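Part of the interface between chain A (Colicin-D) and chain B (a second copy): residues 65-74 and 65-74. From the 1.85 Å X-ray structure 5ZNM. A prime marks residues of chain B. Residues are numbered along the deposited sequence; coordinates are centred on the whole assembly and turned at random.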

# COMPACT_ATOMS: atom_id res chain seq x y z
N GLY A 65 13.80 10.84 0.68
CA GLY A 65 12.43 10.74 0.19
C GLY A 65 11.41 10.14 1.15
O GLY A 65 11.66 9.92 2.34
N VAL A 66 10.24 9.86 0.58
CA VAL A 66 9.07 9.40 1.33
C VAL A 66 8.75 7.97 0.93
O VAL A 66 8.65 7.66 -0.26
CB VAL A 66 7.86 10.32 1.08
CG1 VAL A 66 6.62 9.77 1.78
CG2 VAL A 66 8.19 11.73 1.56
N TRP A 67 8.57 7.11 1.93
CA TRP A 67 8.02 5.78 1.76
C TRP A 67 6.53 5.81 2.12
O TRP A 67 6.16 6.37 3.15
CB TRP A 67 8.76 4.79 2.67
CG TRP A 67 8.29 3.36 2.64
CD1 TRP A 67 8.73 2.37 1.82
CD2 TRP A 67 7.32 2.76 3.50
NE1 TRP A 67 8.10 1.19 2.12
CE2 TRP A 67 7.22 1.40 3.15
CE3 TRP A 67 6.52 3.25 4.54
CZ2 TRP A 67 6.35 0.53 3.79
CZ3 TRP A 67 5.66 2.38 5.19
CH2 TRP A 67 5.58 1.03 4.81
N THR A 68 5.70 5.20 1.27
CA THR A 68 4.25 5.22 1.43
C THR A 68 3.70 3.79 1.46
O THR A 68 4.16 2.93 0.71
CB THR A 68 3.58 6.00 0.27
OG1 THR A 68 4.07 7.35 0.25
CG2 THR A 68 2.08 6.01 0.43
N ALA A 69 2.74 3.54 2.35
CA ALA A 69 1.98 2.30 2.31
C ALA A 69 0.51 2.63 2.38
O ALA A 69 0.09 3.40 3.26
CB ALA A 69 2.36 1.36 3.45
N ALA A 70 -0.28 2.08 1.46
CA ALA A 70 -1.71 2.27 1.48
C ALA A 70 -2.39 0.97 1.07
O ALA A 70 -1.79 0.13 0.39
CB ALA A 70 -2.15 3.42 0.56
N GLY A 71 -3.61 0.80 1.52
CA GLY A 71 -4.35 -0.42 1.26
C GLY A 71 -4.33 -1.35 2.45
O GLY A 71 -3.87 -1.04 3.55
N ASP A 72 -4.84 -2.54 2.21
CA ASP A 72 -4.95 -3.50 3.29
C ASP A 72 -3.56 -3.98 3.68
O ASP A 72 -3.27 -4.16 4.87
CB ASP A 72 -5.88 -4.60 2.83
CG ASP A 72 -7.01 -4.04 1.95
OD1 ASP A 72 -7.68 -3.06 2.38
OD2 ASP A 72 -7.19 -4.51 0.82
N ILE A 73 -2.67 -4.06 2.70
CA ILE A 73 -1.25 -4.30 2.85
C ILE A 73 -0.61 -3.27 3.78
O ILE A 73 0.58 -3.36 4.10
CB ILE A 73 -0.57 -4.29 1.47
CG1 ILE A 73 0.73 -5.11 1.48
CG2 ILE A 73 -0.38 -2.86 1.00
CD1 ILE A 73 0.50 -6.59 1.69
N ALA A 74 -1.39 -2.28 4.20
CA ALA A 74 -1.04 -1.44 5.34
C ALA A 74 -1.69 -1.98 6.61
O ALA A 74 -2.36 -1.26 7.36
CB ALA A 74 -1.44 0.01 5.09
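Chain B (65-74) GVWTAAGDIA

The chain A strand that ends at Gly71 pairs antiparallel with strand 65-71 of chain B, their axes 4.7 Å apart at closest approach and their N-to-C directions 160° apart. The register is centred on Ala70 opposite Ala70′ (CA to CA 5.0 Å), so Ala69 faces Gly71′ and Gly71 faces Ala69′ (CA to CA 4.9 and 4.8 Å). After each strand, residues 71-74 form a type I turn that carries Asp72 and Ile73 against the partner strand. Gly65 and Gly65′ lie beyond the contact. Val66 reaches chain B through water 1, which donates to Val66 O (2.7 Å) and, weakly, to Asp72′ OD1 (3.4 Å). Trp67, with chi1 in t, has Asp72′ OD1 over one face of its ring and Ile73′ at the ring edge, CZ2 of Trp67 lying 3.6 Å from CD1 of Ile73′. Thr68 O accepts a weak hydrogen bond from Asp72′ N (3.0 Å). Ala69 CB rests 3.9 Å from Ile73′ CG2. At Ala70 the two backbones bond reciprocally: Ala70 N to Ala70′ O and Ala70′ N to Ala70 O are both 3.0 Å, and the methyls share one sheet face, CB to CB 4.1 Å. Gly71 leaves room for the partner backbone; a CB here would stand 2.4 Å from Thr68′ O, whereas the actual CA of Gly71 makes a CA-H...O contact to that Thr68′ O at 3.5 Å. Asp72 grips Thr68′ at two points, its N weakly bonded to Thr68′ O (3.1 Å) and its OD2 accepting from Thr68′ N (2.6 Å); water 2 joins Asp72 OD2 (3.1 Å) to Val66′ O (2.7 Å). Ile73, though poorly ordered, closes the contact, with CD1 3.6 Å from Trp67′ CZ2 and CG2 3.6 Å from Ala69′ CB and 3.4 Å from Ile73′ CG2. Ala74 makes no contact with the chain B stretch.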

# COMPACT_ATOMS: atom_id res chain seq x y z
N GLY B 65 -14.42 -10.21 -1.40
CA GLY B 65 -14.05 -8.80 -1.44
C GLY B 65 -12.75 -8.49 -2.16
O GLY B 65 -12.11 -9.33 -2.79
N VAL B 66 -12.35 -7.23 -2.03
CA VAL B 66 -11.21 -6.67 -2.77
C VAL B 66 -10.06 -6.44 -1.80
O VAL B 66 -10.23 -5.82 -0.75
CB VAL B 66 -11.58 -5.36 -3.48
CG1 VAL B 66 -10.36 -4.79 -4.20
CG2 VAL B 66 -12.75 -5.59 -4.46
N TRP B 67 -8.89 -6.94 -2.16
CA TRP B 67 -7.63 -6.64 -1.50
C TRP B 67 -6.89 -5.61 -2.33
O TRP B 67 -6.87 -5.70 -3.57
CB TRP B 67 -6.81 -7.92 -1.37
CG TRP B 67 -5.42 -7.76 -0.81
CD1 TRP B 67 -5.04 -7.88 0.49
CD2 TRP B 67 -4.23 -7.51 -1.55
NE1 TRP B 67 -3.69 -7.72 0.61
CE2 TRP B 67 -3.16 -7.48 -0.63
CE3 TRP B 67 -3.95 -7.30 -2.91
CZ2 TRP B 67 -1.84 -7.24 -1.01
CZ3 TRP B 67 -2.64 -7.07 -3.29
CH2 TRP B 67 -1.60 -7.04 -2.35
N THR B 68 -6.30 -4.63 -1.66
CA THR B 68 -5.69 -3.47 -2.32
C THR B 68 -4.27 -3.26 -1.81
O THR B 68 -4.01 -3.39 -0.61
CB THR B 68 -6.54 -2.19 -2.07
OG1 THR B 68 -7.86 -2.37 -2.60
CG2 THR B 68 -5.89 -0.97 -2.73
N ALA B 69 -3.35 -2.93 -2.71
CA ALA B 69 -2.01 -2.49 -2.33
C ALA B 69 -1.64 -1.28 -3.17
O ALA B 69 -1.80 -1.29 -4.39
CB ALA B 69 -0.97 -3.59 -2.51
N ALA B 70 -1.17 -0.22 -2.50
CA ALA B 70 -0.70 0.96 -3.19
C ALA B 70 0.50 1.52 -2.43
O ALA B 70 0.70 1.23 -1.24
CB ALA B 70 -1.80 2.02 -3.31
N GLY B 71 1.32 2.29 -3.13
CA GLY B 71 2.51 2.85 -2.53
C GLY B 71 3.75 2.04 -2.86
O GLY B 71 3.75 1.16 -3.72
N ASP B 72 4.82 2.36 -2.16
CA ASP B 72 6.07 1.66 -2.39
C ASP B 72 5.87 0.18 -2.12
O ASP B 72 6.31 -0.67 -2.90
CB ASP B 72 7.16 2.27 -1.51
CG ASP B 72 7.05 3.79 -1.41
OD1 ASP B 72 6.29 4.28 -0.59
OD2 ASP B 72 7.74 4.51 -2.14
N ILE B 73 5.09 -0.12 -1.08
CA ILE B 73 4.81 -1.46 -0.58
C ILE B 73 4.06 -2.28 -1.62
O ILE B 73 3.64 -3.41 -1.35
CB ILE B 73 4.04 -1.35 0.75
CG1 ILE B 73 4.35 -2.55 1.66
CG2 ILE B 73 2.56 -1.14 0.50
CD1 ILE B 73 5.80 -2.60 2.11
N ALA B 74 3.86 -1.71 -2.80
CA ALA B 74 3.59 -2.48 -4.01
C ALA B 74 4.96 -2.84 -4.57
O ALA B 74 5.52 -2.12 -5.39
CB ALA B 74 2.76 -1.69 -5.00
O HOH W 1 6.16 7.61 -1.34
O HOH W 2 -9.44 -3.20 -0.83